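Local coordinates for integron Cassette Protein Hfx_Cass5 (Unidentified, PDB 3IF4) that is of unknown function but is encoded by a mobile integron gene cassette and forms a two-chain assembly in which a beta sheet continues from one subunit into the other, at residues V27-I32 and H39-E44; T35-V40 and S65-V70; E44-Y49 and W59-R64. All coordinates share one frame; numbering follows the deposited sequence.

Interaction 1. Residues V27-I32 and H39-E44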
ATOM      1  N   VAL A  27      22.390   7.966  -8.508  1.00 32.94           N
ATOM      2  CA  VAL A  27      21.130   7.670  -9.167  1.00 24.82           C
ATOM      3  C   VAL A  27      21.194   8.203 -10.593  1.00 27.93           C
ATOM      4  O   VAL A  27      21.428   9.389 -10.796  1.00 26.38           O
ATOM      5  CB  VAL A  27      19.969   8.347  -8.449  1.00 23.54           C
ATOM      6  CG1 VAL A  27      18.729   8.314  -9.326  1.00 22.04           C
ATOM      7  CG2 VAL A  27      19.738   7.697  -7.082  1.00 22.18           C
ATOM      8  N   ALA A  28      20.985   7.338 -11.579  1.00 29.79           N
ATOM      9  CA  ALA A  28      20.982   7.788 -12.970  1.00 29.02           C
ATOM     10  C   ALA A  28      19.674   8.487 -13.377  1.00 29.36           C
ATOM     11  O   ALA A  28      19.687   9.374 -14.230  1.00 29.16           O
ATOM     12  CB  ALA A  28      21.296   6.634 -13.920  1.00 24.05           C
ATOM     13  N   ALA A  29      18.547   8.095 -12.786  1.00 30.79           N
ATOM     14  CA  ALA A  29      17.288   8.769 -13.118  1.00 31.65           C
ATOM     15  C   ALA A  29      16.176   8.645 -12.075  1.00 32.61           C
ATOM     16  O   ALA A  29      16.058   7.634 -11.370  1.00 27.78           O
ATOM     17  CB  ALA A  29      16.786   8.325 -14.500  1.00 22.86           C
ATOM     18  N   ILE A  30      15.364   9.692 -11.982  1.00 24.49           N
ATOM     19  CA  ILE A  30      14.109   9.629 -11.245  1.00 26.95           C
ATOM     20  C   ILE A  30      13.005   9.917 -12.250  1.00 30.63           C
ATOM     21  O   ILE A  30      13.056  10.917 -12.981  1.00 26.14           O
ATOM     22  CB  ILE A  30      14.048  10.657 -10.104  1.00 34.86           C
ATOM     23  CG1 ILE A  30      15.256  10.511  -9.175  1.00 33.68           C
ATOM     24  CG2 ILE A  30      12.726  10.528  -9.333  1.00 32.50           C
ATOM     25  CD1 ILE A  30      15.246   9.242  -8.369  1.00 41.73           C
ATOM     26  N   GLU A  31      12.022   9.028 -12.305  1.00 24.67           N
ATOM     27  CA  GLU A  31      10.944   9.141 -13.279  1.00 25.98           C
ATOM     28  C   GLU A  31       9.600   8.696 -12.712  1.00 36.00           C
ATOM     29  O   GLU A  31       9.492   7.632 -12.096  1.00 30.81           O
ATOM     30  CB  GLU A  31      11.262   8.318 -14.527  1.00 24.91           C
ATOM     31  CG  GLU A  31      10.034   8.033 -15.394  1.00 30.96           C
ATOM     32  CD  GLU A  31      10.385   7.687 -16.844  1.00 36.24           C
ATOM     33  OE1 GLU A  31      11.557   7.355 -17.130  1.00 31.74           O
ATOM     34  OE2 GLU A  31       9.478   7.758 -17.701  1.00 35.54           O
ATOM     35  N   ILE A  32       8.578   9.523 -12.914  1.00 31.83           N
ATOM     36  CA  ILE A  32       7.210   9.116 -12.632  1.00 28.85           C
ATOM     37  C   ILE A  32       6.605   8.650 -13.947  1.00 34.62           C
ATOM     38  O   ILE A  32       6.491   9.431 -14.899  1.00 31.97           O
ATOM     39  CB  ILE A  32       6.389  10.264 -12.036  1.00 27.53           C
ATOM     40  CG1 ILE A  32       6.908  10.599 -10.641  1.00 25.18           C
ATOM     41  CG2 ILE A  32       4.916   9.886 -11.965  1.00 29.52           C
ATOM     42  CD1 ILE A  32       6.271  11.823 -10.033  1.00 31.71           C
ATOM     43  N   HIS A  39       9.952   5.898 -10.240  1.00 25.14           N
ATOM     44  CA  HIS A  39      11.049   4.994 -10.567  1.00 23.90           C
ATOM     45  C   HIS A  39      12.402   5.586 -10.203  1.00 32.94           C
ATOM     46  O   HIS A  39      12.676   6.751 -10.501  1.00 29.57           O
ATOM     47  CB  HIS A  39      11.050   4.690 -12.064  1.00 24.44           C
ATOM     48  CG  HIS A  39       9.987   3.726 -12.496  1.00 25.40           C
ATOM     49  ND1 HIS A  39       8.659   4.088 -12.624  1.00 29.11           N
ATOM     50  CD2 HIS A  39      10.060   2.425 -12.852  1.00 26.05           C
ATOM     51  CE1 HIS A  39       7.962   3.046 -13.039  1.00 30.62           C
ATOM     52  NE2 HIS A  39       8.786   2.023 -13.184  1.00 36.75           N
ATOM     53  N   VAL A  40      13.243   4.777  -9.561  1.00 25.15           N
ATOM     54  CA  VAL A  40      14.614   5.160  -9.274  1.00 31.10           C
ATOM     55  C   VAL A  40      15.562   4.206 -10.008  1.00 33.81           C
ATOM     56  O   VAL A  40      15.587   3.003  -9.738  1.00 32.20           O
ATOM     57  CB  VAL A  40      14.929   5.143  -7.761  1.00 33.97           C
ATOM     58  CG1 VAL A  40      16.402   5.492  -7.527  1.00 29.24           C
ATOM     59  CG2 VAL A  40      14.027   6.107  -7.008  1.00 22.19           C
ATOM     60  N   THR A  41      16.316   4.752 -10.955  1.00 24.29           N
ATOM     61  CA  THR A  41      17.233   3.968 -11.769  1.00 27.52           C
ATOM     62  C   THR A  41      18.652   4.133 -11.244  1.00 24.79           C
ATOM     63  O   THR A  41      19.240   5.201 -11.381  1.00 32.82           O
ATOM     64  CB  THR A  41      17.209   4.435 -13.234  1.00 28.97           C
ATOM     65  OG1 THR A  41      15.857   4.428 -13.713  1.00 30.63           O
ATOM     66  CG2 THR A  41      18.081   3.529 -14.102  1.00 24.15           C
ATOM     67  N   PRO A  42      19.199   3.075 -10.632  1.00 28.70           N
ATOM     68  CA  PRO A  42      20.551   3.123 -10.073  1.00 23.60           C
ATOM     69  C   PRO A  42      21.582   3.237 -11.189  1.00 28.70           C
ATOM     70  O   PRO A  42      21.315   2.834 -12.320  1.00 30.43           O
ATOM     71  CB  PRO A  42      20.691   1.773  -9.365  1.00 23.93           C
ATOM     72  CG  PRO A  42      19.291   1.212  -9.276  1.00 33.25           C
ATOM     73  CD  PRO A  42      18.580   1.751 -10.464  1.00 25.46           C
ATOM     74  N   GLY A  43      22.746   3.788 -10.868  1.00 34.43           N
ATOM     75  CA  GLY A  43      23.802   3.960 -11.846  1.00 34.23           C
ATOM     76  C   GLY A  43      24.375   2.654 -12.359  1.00 35.57           C
ATOM     77  O   GLY A  43      24.737   2.560 -13.525  1.00 39.90           O
ATOM     78  N   GLU A  44      24.451   1.642 -11.498  1.00 35.31           N
ATOM     79  CA  GLU A  44      25.150   0.412 -11.856  1.00 40.80           C
ATOM     80  C   GLU A  44      24.592  -0.854 -11.203  1.00 35.27           C
ATOM     81  O   GLU A  44      24.615  -1.920 -11.804  1.00 37.11           O
ATOM     82  CB  GLU A  44      26.657   0.546 -11.574  1.00 49.59           C
ATOM     83  CG  GLU A  44      27.006   1.291 -10.286  1.00 64.13           C
ATOM     84  CD  GLU A  44      28.499   1.603 -10.152  1.00 76.94           C
ATOM     85  OE1 GLU A  44      29.320   0.942 -10.828  1.00 84.90           O
ATOM     86  OE2 GLU A  44      28.851   2.510  -9.362  1.00 72.13           O
TER
HETATM   87  O   HOH W   1      14.116   6.317 -13.516  1.00 27.58           O
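Ala28 and Ala29 both direct their backbone N-H groups at Thr41 O, a classic beta bulge in the hairpin of strands 23-32 and 38-42. Ala28 N lies 2.8 Å from Thr41 O and nearly in line with its C=O bond, whereas Ala29 N, at 3.3 Å from the same oxygen, uses a lone pair in the carbonyl plane. Thr41 N answers with an almost straight bond to Ala29 O (2.9 Å, 177°), and Glu31 and His39 exchange a further pair of backbone bonds.

The tight packing is on the face of Ile30 and Val40, which lie side by side. With CG1 of Ile30 beside its backbone N and the chain turned again at chi2 (-69°), CD1 reaches to 3.6 Å from Val40 CG2. Val27 crosses Val40 at about a right angle, its CG2 4.0 Å from Val40 CG1. Leu94 and Trp102 of the second subunit pack on Val27 and Ile30.

The face of Ala29 and Thr41 is looser and wetter: Ala29 CB stays 4.1 Å from Thr41 OG1, and a water 2.6 Å from Thr41 OG1 also bonds weakly to Ala29 O. Directional backbone bonding therefore sets the register, while the apolar contacts are consistent with packing against the second subunit, whose strand also pairs with Ala29-Glu31.

Interaction 2. Residues T35-V40 and S65-V70; sequences TGRIHV and SLHSPV
This is a buried antiparallel beta pairing between the inner strands 38-42 and 65-67 of a four-stranded sheet, with Val40 and Leu66 as its hydrogen-bonded pair and His39 and His67 as the non-hydrogen-bonded pair beside it. Val40 N donates to Leu66 O over 2.7 Å, and Leu66 N returns a bond to Val40 O. Past the histidines, Ser68 continues the pairing with one backbone bond, N to Ile38 O, and one side-chain bond: its hydroxyl, held between its own backbone N and carbonyl carbon (chi1 68°), accepts from Ile38 N at 3.2 Å. Ser68 OG in turn donates to Pro69 O on an in-plane lone pair, so one hydroxyl both joins the two segments and bonds within its own loop. Trp79 of the second subunit covers Ser68 and Pro69.

On the histidine face, His67 CB sits over the His39 ring, 3.5 Å from its centroid, in a CH-pi contact. The His67 ring is fixed in rotation by its own ND1, which donates to Ser68 O (2.9 Å) within the ring plane. Arg37 lies alongside, its CZ over one face of that ring but offset toward the rim, with the planes 38° apart; its NE forms a salt bridge with Asp33. The arginine chain bends at chi3 (-59°), and Arg37 CD lies 3.3 Å from Ser68 O.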
ATOM      1  N   THR A  35       1.672   5.478 -15.404  1.00 40.41           N
ATOM      2  CA  THR A  35       0.692   4.972 -14.446  1.00 39.86           C
ATOM      3  C   THR A  35       0.834   5.642 -13.077  1.00 41.29           C
ATOM      4  O   THR A  35       0.060   5.372 -12.167  1.00 42.86           O
ATOM      5  CB  THR A  35       0.769   3.441 -14.304  1.00 40.25           C
ATOM      6  OG1 THR A  35      -0.356   2.973 -13.553  1.00 63.04           O
ATOM      7  CG2 THR A  35       2.033   3.032 -13.596  1.00 39.39           C
ATOM      8  N   GLY A  36       1.824   6.519 -12.931  1.00 39.67           N
ATOM      9  CA  GLY A  36       1.948   7.308 -11.719  1.00 29.22           C
ATOM     10  C   GLY A  36       2.925   6.740 -10.706  1.00 35.45           C
ATOM     11  O   GLY A  36       3.102   7.305  -9.630  1.00 30.34           O
ATOM     12  N   ARG A  37       3.561   5.622 -11.039  1.00 28.21           N
ATOM     13  CA  ARG A  37       4.602   5.062 -10.174  1.00 34.05           C
ATOM     14  C   ARG A  37       5.913   5.864 -10.275  1.00 34.86           C
ATOM     15  O   ARG A  37       6.265   6.378 -11.339  1.00 26.85           O
ATOM     16  CB  ARG A  37       4.847   3.592 -10.519  1.00 33.14           C
ATOM     17  CG  ARG A  37       3.578   2.756 -10.500  1.00 34.28           C
ATOM     18  CD  ARG A  37       3.852   1.310 -10.830  1.00 38.74           C
ATOM     19  NE  ARG A  37       4.475   1.154 -12.141  1.00 43.99           N
ATOM     20  CZ  ARG A  37       4.722  -0.022 -12.711  1.00 53.12           C
ATOM     21  NH1 ARG A  37       4.392  -1.143 -12.079  1.00 60.97           N
ATOM     22  NH2 ARG A  37       5.295  -0.082 -13.908  1.00 51.86           N
ATOM     23  N   ILE A  38       6.623   5.991  -9.160  1.00 26.76           N
ATOM     24  CA  ILE A  38       7.910   6.661  -9.192  1.00 26.09           C
ATOM     25  C   ILE A  38       9.043   5.641  -9.299  1.00 28.39           C
ATOM     26  O   ILE A  38       9.083   4.651  -8.558  1.00 29.21           O
ATOM     27  CB  ILE A  38       8.116   7.616  -7.993  1.00 23.80           C
ATOM     28  CG1 ILE A  38       9.484   8.298  -8.103  1.00 23.06           C
ATOM     29  CG2 ILE A  38       7.964   6.874  -6.672  1.00 23.81           C
ATOM     30  CD1 ILE A  38       9.620   9.557  -7.262  1.00 23.61           C
ATOM     31  N   HIS A  39       9.952   5.898 -10.240  1.00 25.14           N
ATOM     32  CA  HIS A  39      11.049   4.994 -10.567  1.00 23.90           C
ATOM     33  C   HIS A  39      12.402   5.586 -10.203  1.00 32.94           C
ATOM     34  O   HIS A  39      12.676   6.751 -10.501  1.00 29.57           O
ATOM     35  CB  HIS A  39      11.050   4.690 -12.064  1.00 24.44           C
ATOM     36  CG  HIS A  39       9.987   3.726 -12.496  1.00 25.40           C
ATOM     37  ND1 HIS A  39       8.659   4.088 -12.624  1.00 29.11           N
ATOM     38  CD2 HIS A  39      10.060   2.425 -12.852  1.00 26.05           C
ATOM     39  CE1 HIS A  39       7.962   3.046 -13.039  1.00 30.62           C
ATOM     40  NE2 HIS A  39       8.786   2.023 -13.184  1.00 36.75           N
ATOM     41  N   VAL A  40      13.243   4.777  -9.561  1.00 25.15           N
ATOM     42  CA  VAL A  40      14.614   5.160  -9.274  1.00 31.10           C
ATOM     43  C   VAL A  40      15.562   4.206 -10.008  1.00 33.81           C
ATOM     44  O   VAL A  40      15.587   3.003  -9.738  1.00 32.20           O
ATOM     45  CB  VAL A  40      14.929   5.143  -7.761  1.00 33.97           C
ATOM     46  CG1 VAL A  40      16.402   5.492  -7.527  1.00 29.24           C
ATOM     47  CG2 VAL A  40      14.027   6.107  -7.008  1.00 22.19           C
ATOM     48  N   SER A  65      15.059  -0.582 -12.935  1.00 29.40           N
ATOM     49  CA  SER A  65      14.711   0.444 -11.962  1.00 29.98           C
ATOM     50  C   SER A  65      13.969  -0.126 -10.762  1.00 29.65           C
ATOM     51  O   SER A  65      13.246  -1.113 -10.877  1.00 29.72           O
ATOM     52  CB  SER A  65      13.854   1.523 -12.630  1.00 28.49           C
ATOM     53  OG  SER A  65      12.697   0.950 -13.234  1.00 32.33           O
ATOM     54  N   LEU A  66      14.178   0.503  -9.612  1.00 30.32           N
ATOM     55  CA  LEU A  66      13.364   0.283  -8.439  1.00 29.84           C
ATOM     56  C   LEU A  66      12.144   1.168  -8.603  1.00 35.62           C
ATOM     57  O   LEU A  66      12.271   2.297  -9.069  1.00 34.46           O
ATOM     58  CB  LEU A  66      14.117   0.709  -7.187  1.00 23.82           C
ATOM     59  CG  LEU A  66      15.423  -0.031  -6.918  1.00 36.51           C
ATOM     60  CD1 LEU A  66      16.420   0.847  -6.147  1.00 34.19           C
ATOM     61  CD2 LEU A  66      15.133  -1.330  -6.180  1.00 31.62           C
ATOM     62  N   HIS A  67      10.966   0.675  -8.224  1.00 27.10           N
ATOM     63  CA  HIS A  67       9.767   1.497  -8.341  1.00 31.17           C
ATOM     64  C   HIS A  67       8.726   1.222  -7.265  1.00 31.34           C
ATOM     65  O   HIS A  67       8.737   0.177  -6.614  1.00 28.18           O
ATOM     66  CB  HIS A  67       9.148   1.369  -9.735  1.00 33.32           C
ATOM     67  CG  HIS A  67       8.594   0.010 -10.032  1.00 40.05           C
ATOM     68  ND1 HIS A  67       7.396  -0.435  -9.514  1.00 40.01           N
ATOM     69  CD2 HIS A  67       9.069  -0.997 -10.803  1.00 39.55           C
ATOM     70  CE1 HIS A  67       7.160  -1.660  -9.948  1.00 40.35           C
ATOM     71  NE2 HIS A  67       8.157  -2.024 -10.733  1.00 42.12           N
ATOM     72  N   SER A  68       7.830   2.185  -7.091  1.00 37.83           N
ATOM     73  CA  SER A  68       6.742   2.084  -6.133  1.00 32.41           C
ATOM     74  C   SER A  68       5.543   1.428  -6.795  1.00 36.75           C
ATOM     75  O   SER A  68       5.574   1.143  -7.991  1.00 31.69           O
ATOM     76  CB  SER A  68       6.355   3.480  -5.643  1.00 32.42           C
ATOM     77  OG  SER A  68       5.761   4.245  -6.681  1.00 31.28           O
ATOM     78  N   PRO A  69       4.483   1.172  -6.016  1.00 38.33           N
ATOM     79  CA  PRO A  69       3.199   0.781  -6.599  1.00 38.04           C
ATOM     80  C   PRO A  69       2.537   2.013  -7.192  1.00 43.31           C
ATOM     81  O   PRO A  69       3.105   3.104  -7.107  1.00 37.52           O
ATOM     82  CB  PRO A  69       2.387   0.315  -5.388  1.00 29.56           C
ATOM     83  CG  PRO A  69       3.374   0.144  -4.275  1.00 37.78           C
ATOM     84  CD  PRO A  69       4.458   1.122  -4.548  1.00 39.26           C
ATOM     85  N   VAL A  70       1.356   1.849  -7.779  1.00 45.38           N
ATOM     86  CA  VAL A  70       0.597   2.992  -8.260  1.00 40.57           C
ATOM     87  C   VAL A  70       0.150   3.797  -7.047  1.00 40.12           C
ATOM     88  O   VAL A  70      -0.223   3.227  -6.032  1.00 40.82           O
ATOM     89  CB  VAL A  70      -0.621   2.549  -9.090  1.00 43.52           C
ATOM     90  CG1 VAL A  70      -1.455   3.750  -9.504  1.00 48.94           C
ATOM     91  CG2 VAL A  70      -0.175   1.768 -10.314  1.00 33.51           C
TER

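Interaction 3. Residues E44-Y49 and W59-R64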
ATOM      1  N   GLU A  44      24.451   1.642 -11.498  1.00 35.31           N
ATOM      2  CA  GLU A  44      25.150   0.412 -11.856  1.00 40.80           C
ATOM      3  C   GLU A  44      24.592  -0.854 -11.203  1.00 35.27           C
ATOM      4  O   GLU A  44      24.615  -1.920 -11.804  1.00 37.11           O
ATOM      5  CB  GLU A  44      26.657   0.546 -11.574  1.00 49.59           C
ATOM      6  CG  GLU A  44      27.006   1.291 -10.286  1.00 64.13           C
ATOM      7  CD  GLU A  44      28.499   1.603 -10.152  1.00 76.94           C
ATOM      8  OE1 GLU A  44      29.320   0.942 -10.828  1.00 84.90           O
ATOM      9  OE2 GLU A  44      28.851   2.510  -9.362  1.00 72.13           O
ATOM     10  N   SER A  45      24.090  -0.744  -9.980  1.00 25.90           N
ATOM     11  CA  SER A  45      23.621  -1.928  -9.268  1.00 40.76           C
ATOM     12  C   SER A  45      22.260  -2.440  -9.757  1.00 34.57           C
ATOM     13  O   SER A  45      21.445  -1.678 -10.285  1.00 28.73           O
ATOM     14  CB  SER A  45      23.567  -1.656  -7.767  1.00 42.61           C
ATOM     15  OG  SER A  45      24.858  -1.395  -7.261  1.00 44.78           O
ATOM     16  N   GLN A  46      22.029  -3.736  -9.572  1.00 36.74           N
ATOM     17  CA  GLN A  46      20.723  -4.338  -9.835  1.00 40.19           C
ATOM     18  C   GLN A  46      20.137  -4.968  -8.559  1.00 37.47           C
ATOM     19  O   GLN A  46      20.874  -5.458  -7.704  1.00 41.46           O
ATOM     20  CB  GLN A  46      20.826  -5.372 -10.961  1.00 50.89           C
ATOM     21  CG  GLN A  46      21.961  -6.373 -10.788  1.00 68.79           C
ATOM     22  CD  GLN A  46      21.834  -7.565 -11.719  1.00 84.63           C
ATOM     23  OE1 GLN A  46      21.627  -7.410 -12.926  1.00 91.80           O
ATOM     24  NE2 GLN A  46      21.956  -8.767 -11.162  1.00 85.75           N
ATOM     25  N   PHE A  47      18.814  -4.954  -8.427  1.00 34.20           N
ATOM     26  CA  PHE A  47      18.185  -5.416  -7.194  1.00 33.92           C
ATOM     27  C   PHE A  47      17.073  -6.443  -7.417  1.00 39.87           C
ATOM     28  O   PHE A  47      15.920  -6.215  -7.041  1.00 39.93           O
ATOM     29  CB  PHE A  47      17.650  -4.226  -6.402  1.00 35.77           C
ATOM     30  CG  PHE A  47      18.708  -3.239  -5.990  1.00 31.81           C
ATOM     31  CD1 PHE A  47      19.062  -2.191  -6.827  1.00 28.69           C
ATOM     32  CD2 PHE A  47      19.342  -3.353  -4.761  1.00 26.31           C
ATOM     33  CE1 PHE A  47      20.032  -1.275  -6.449  1.00 26.74           C
ATOM     34  CE2 PHE A  47      20.306  -2.434  -4.375  1.00 29.47           C
ATOM     35  CZ  PHE A  47      20.648  -1.391  -5.222  1.00 24.50           C
ATOM     36  N   PRO A  48      17.432  -7.597  -7.995  1.00 42.81           N
ATOM     37  CA  PRO A  48      16.497  -8.665  -8.381  1.00 38.80           C
ATOM     38  C   PRO A  48      15.620  -9.109  -7.220  1.00 35.86           C
ATOM     39  O   PRO A  48      14.451  -9.432  -7.414  1.00 38.04           O
ATOM     40  CB  PRO A  48      17.425  -9.823  -8.772  1.00 36.96           C
ATOM     41  CG  PRO A  48      18.753  -9.199  -9.028  1.00 45.70           C
ATOM     42  CD  PRO A  48      18.837  -8.019  -8.122  1.00 41.44           C
ATOM     43  N   TYR A  49      16.201  -9.130  -6.026  1.00 39.08           N
ATOM     44  CA  TYR A  49      15.540  -9.645  -4.832  1.00 40.59           C
ATOM     45  C   TYR A  49      15.016  -8.538  -3.932  1.00 36.20           C
ATOM     46  O   TYR A  49      14.680  -8.796  -2.770  1.00 38.08           O
ATOM     47  CB  TYR A  49      16.516 -10.513  -4.025  1.00 39.29           C
ATOM     48  CG  TYR A  49      16.572 -11.960  -4.443  1.00 44.75           C
ATOM     49  CD1 TYR A  49      15.895 -12.411  -5.574  1.00 43.62           C
ATOM     50  CD2 TYR A  49      17.323 -12.879  -3.715  1.00 51.54           C
ATOM     51  CE1 TYR A  49      15.945 -13.748  -5.954  1.00 43.00           C
ATOM     52  CE2 TYR A  49      17.386 -14.208  -4.088  1.00 49.37           C
ATOM     53  CZ  TYR A  49      16.698 -14.640  -5.206  1.00 49.42           C
ATOM     54  OH  TYR A  49      16.769 -15.970  -5.570  1.00 55.42           O
ATOM     55  N   TRP A  59      11.588  -4.358  -8.383  1.00 29.06           N
ATOM     56  CA  TRP A  59      12.641  -4.162  -9.366  1.00 32.75           C
ATOM     57  C   TRP A  59      12.092  -4.546 -10.731  1.00 37.27           C
ATOM     58  O   TRP A  59      11.562  -5.634 -10.904  1.00 35.22           O
ATOM     59  CB  TRP A  59      13.870  -5.010  -9.020  1.00 29.62           C
ATOM     60  CG  TRP A  59      14.979  -5.000 -10.067  1.00 35.52           C
ATOM     61  CD1 TRP A  59      15.293  -6.006 -10.943  1.00 34.49           C
ATOM     62  CD2 TRP A  59      15.923  -3.943 -10.320  1.00 32.99           C
ATOM     63  NE1 TRP A  59      16.370  -5.639 -11.723  1.00 33.93           N
ATOM     64  CE2 TRP A  59      16.774  -4.383 -11.363  1.00 35.15           C
ATOM     65  CE3 TRP A  59      16.127  -2.674  -9.771  1.00 34.06           C
ATOM     66  CZ2 TRP A  59      17.810  -3.591 -11.869  1.00 31.61           C
ATOM     67  CZ3 TRP A  59      17.161  -1.887 -10.274  1.00 35.08           C
ATOM     68  CH2 TRP A  59      17.991  -2.352 -11.311  1.00 29.77           C
ATOM     69  N   ASN A  60      12.195  -3.636 -11.688  1.00 31.63           N
ATOM     70  CA  ASN A  60      11.775  -3.923 -13.047  1.00 35.82           C
ATOM     71  C   ASN A  60      13.011  -4.094 -13.917  1.00 42.70           C
ATOM     72  O   ASN A  60      13.721  -3.124 -14.204  1.00 37.50           O
ATOM     73  CB  ASN A  60      10.890  -2.795 -13.577  1.00 39.38           C
ATOM     74  CG  ASN A  60      10.321  -3.097 -14.945  1.00 49.49           C
ATOM     75  OD1 ASN A  60      11.036  -3.080 -15.953  1.00 44.34           O
ATOM     76  ND2 ASN A  60       9.022  -3.375 -14.992  1.00 55.89           N
ATOM     77  N   GLU A  61      13.280  -5.328 -14.324  1.00 44.75           N
ATOM     78  CA  GLU A  61      14.536  -5.626 -15.000  1.00 49.53           C
ATOM     79  C   GLU A  61      14.625  -5.020 -16.401  1.00 49.21           C
ATOM     80  O   GLU A  61      15.715  -4.688 -16.867  1.00 52.70           O
ATOM     81  CB  GLU A  61      14.797  -7.135 -15.038  1.00 59.30           C
ATOM     82  CG  GLU A  61      16.158  -7.517 -15.628  1.00 74.28           C
ATOM     83  CD  GLU A  61      17.338  -6.880 -14.893  1.00 75.45           C
ATOM     84  OE1 GLU A  61      17.566  -7.218 -13.710  1.00 69.73           O
ATOM     85  OE2 GLU A  61      18.049  -6.054 -15.509  1.00 76.10           O
ATOM     86  N   SER A  62      13.489  -4.861 -17.073  1.00 40.12           N
ATOM     87  CA  SER A  62      13.522  -4.336 -18.435  1.00 34.47           C
ATOM     88  C   SER A  62      13.913  -2.862 -18.443  1.00 40.38           C
ATOM     89  O   SER A  62      14.521  -2.377 -19.399  1.00 45.74           O
ATOM     90  CB  SER A  62      12.185  -4.547 -19.146  1.00 36.03           C
ATOM     91  OG  SER A  62      11.224  -3.606 -18.708  1.00 46.41           O
ATOM     92  N   THR A  63      13.568  -2.153 -17.374  1.00 35.59           N
ATOM     93  CA  THR A  63      13.925  -0.744 -17.256  1.00 34.82           C
ATOM     94  C   THR A  63      15.009  -0.559 -16.200  1.00 41.04           C
ATOM     95  O   THR A  63      15.424   0.567 -15.909  1.00 38.45           O
ATOM     96  CB  THR A  63      12.709   0.127 -16.894  1.00 33.70           C
ATOM     97  OG1 THR A  63      12.234  -0.228 -15.589  1.00 29.80           O
ATOM     98  CG2 THR A  63      11.585  -0.058 -17.918  1.00 32.01           C
ATOM     99  N   ARG A  64      15.463  -1.675 -15.632  1.00 37.36           N
ATOM    100  CA  ARG A  64      16.482  -1.660 -14.583  1.00 35.83           C
ATOM    101  C   ARG A  64      16.237  -0.561 -13.545  1.00 30.43           C
ATOM    102  O   ARG A  64      17.099   0.283 -13.287  1.00 30.16           O
ATOM    103  CB  ARG A  64      17.891  -1.550 -15.195  1.00 41.38           C
ATOM    104  CG  ARG A  64      18.365  -2.843 -15.852  1.00 48.62           C
ATOM    105  CD  ARG A  64      19.778  -2.739 -16.408  1.00 65.34           C
ATOM    106  NE  ARG A  64      20.800  -2.645 -15.363  1.00 78.99           N
ATOM    107  CZ  ARG A  64      21.222  -3.671 -14.626  1.00 86.82           C
ATOM    108  NH1 ARG A  64      20.702  -4.882 -14.801  1.00 85.18           N
ATOM    109  NH2 ARG A  64      22.160  -3.484 -13.705  1.00 87.43           N
TER
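Arg64 NH1 is gripped by two oxygens, Gln46 OE1 from the loop 44-49 and Glu61 OE2 from its own turn, where strand 58-60 leads over an Asx motif toward strand 65-67. The bond from Arg64 NH1 to Gln46 OE1 is long at 3.3 Å but straight (177°), in the guanidinium plane and on a lone pair of the amide oxygen. The salt bridge from Arg64 NH1 to the syn lone pair of Glu61 OE2 is shorter, 3.0 Å. The other carboxylate oxygen, Glu61 OE1, takes the indole N-H of Trp59 NE1 at 2.8 Å, approached from above the carboxylate plane. Glu61 thus ties the arginine to the tryptophan, and the guanidinium covers Trp59 CZ2 with its face. In the Asx motif itself, Asn60 OD1 accepts from Thr63 N and Ser62 OG.

Trp59 leaves its strand toward the loop, and with CG anti to the backbone N (chi1 174°) the indole lies against the 46-48 backbone. Phe47 N sits over the centre of the indole, 3.5 Å above its plane. The Phe47 ring offers its edge to the indole face in an offset edge-to-face pair (planes at 67°), bringing Phe47 CD1 to 3.9 Å from Trp59 CZ3. The loop backbone presses close as well, with Phe47 O 3.1 Å from Trp59 CB.

How the interactions relate
Interactions 1 and 2 are neighbouring pairings of one antiparallel sheet, ordered 23-32, 38-42, 65-67, 58-60; interaction 3 packs a loop onto its last strand, 58-60, and the turn that follows. Interactions 1 and 2 use opposite edges of strand 38-42 and share His39 and Val40; their centres are about 10 Å apart. Interaction 3 follows interaction 1 along the chain through Glu44 and is nested in the loop closed by interaction 2, with centres about 10 Å and 12 Å away. Pro42 joins the first to the third, its CG 3.9 Å from Trp59 CZ3. Interactions 2 and 3 are linked by Ser65 O, 2.9 Å from Asn60 N in a probable hydrogen bond. All three touch the second subunit.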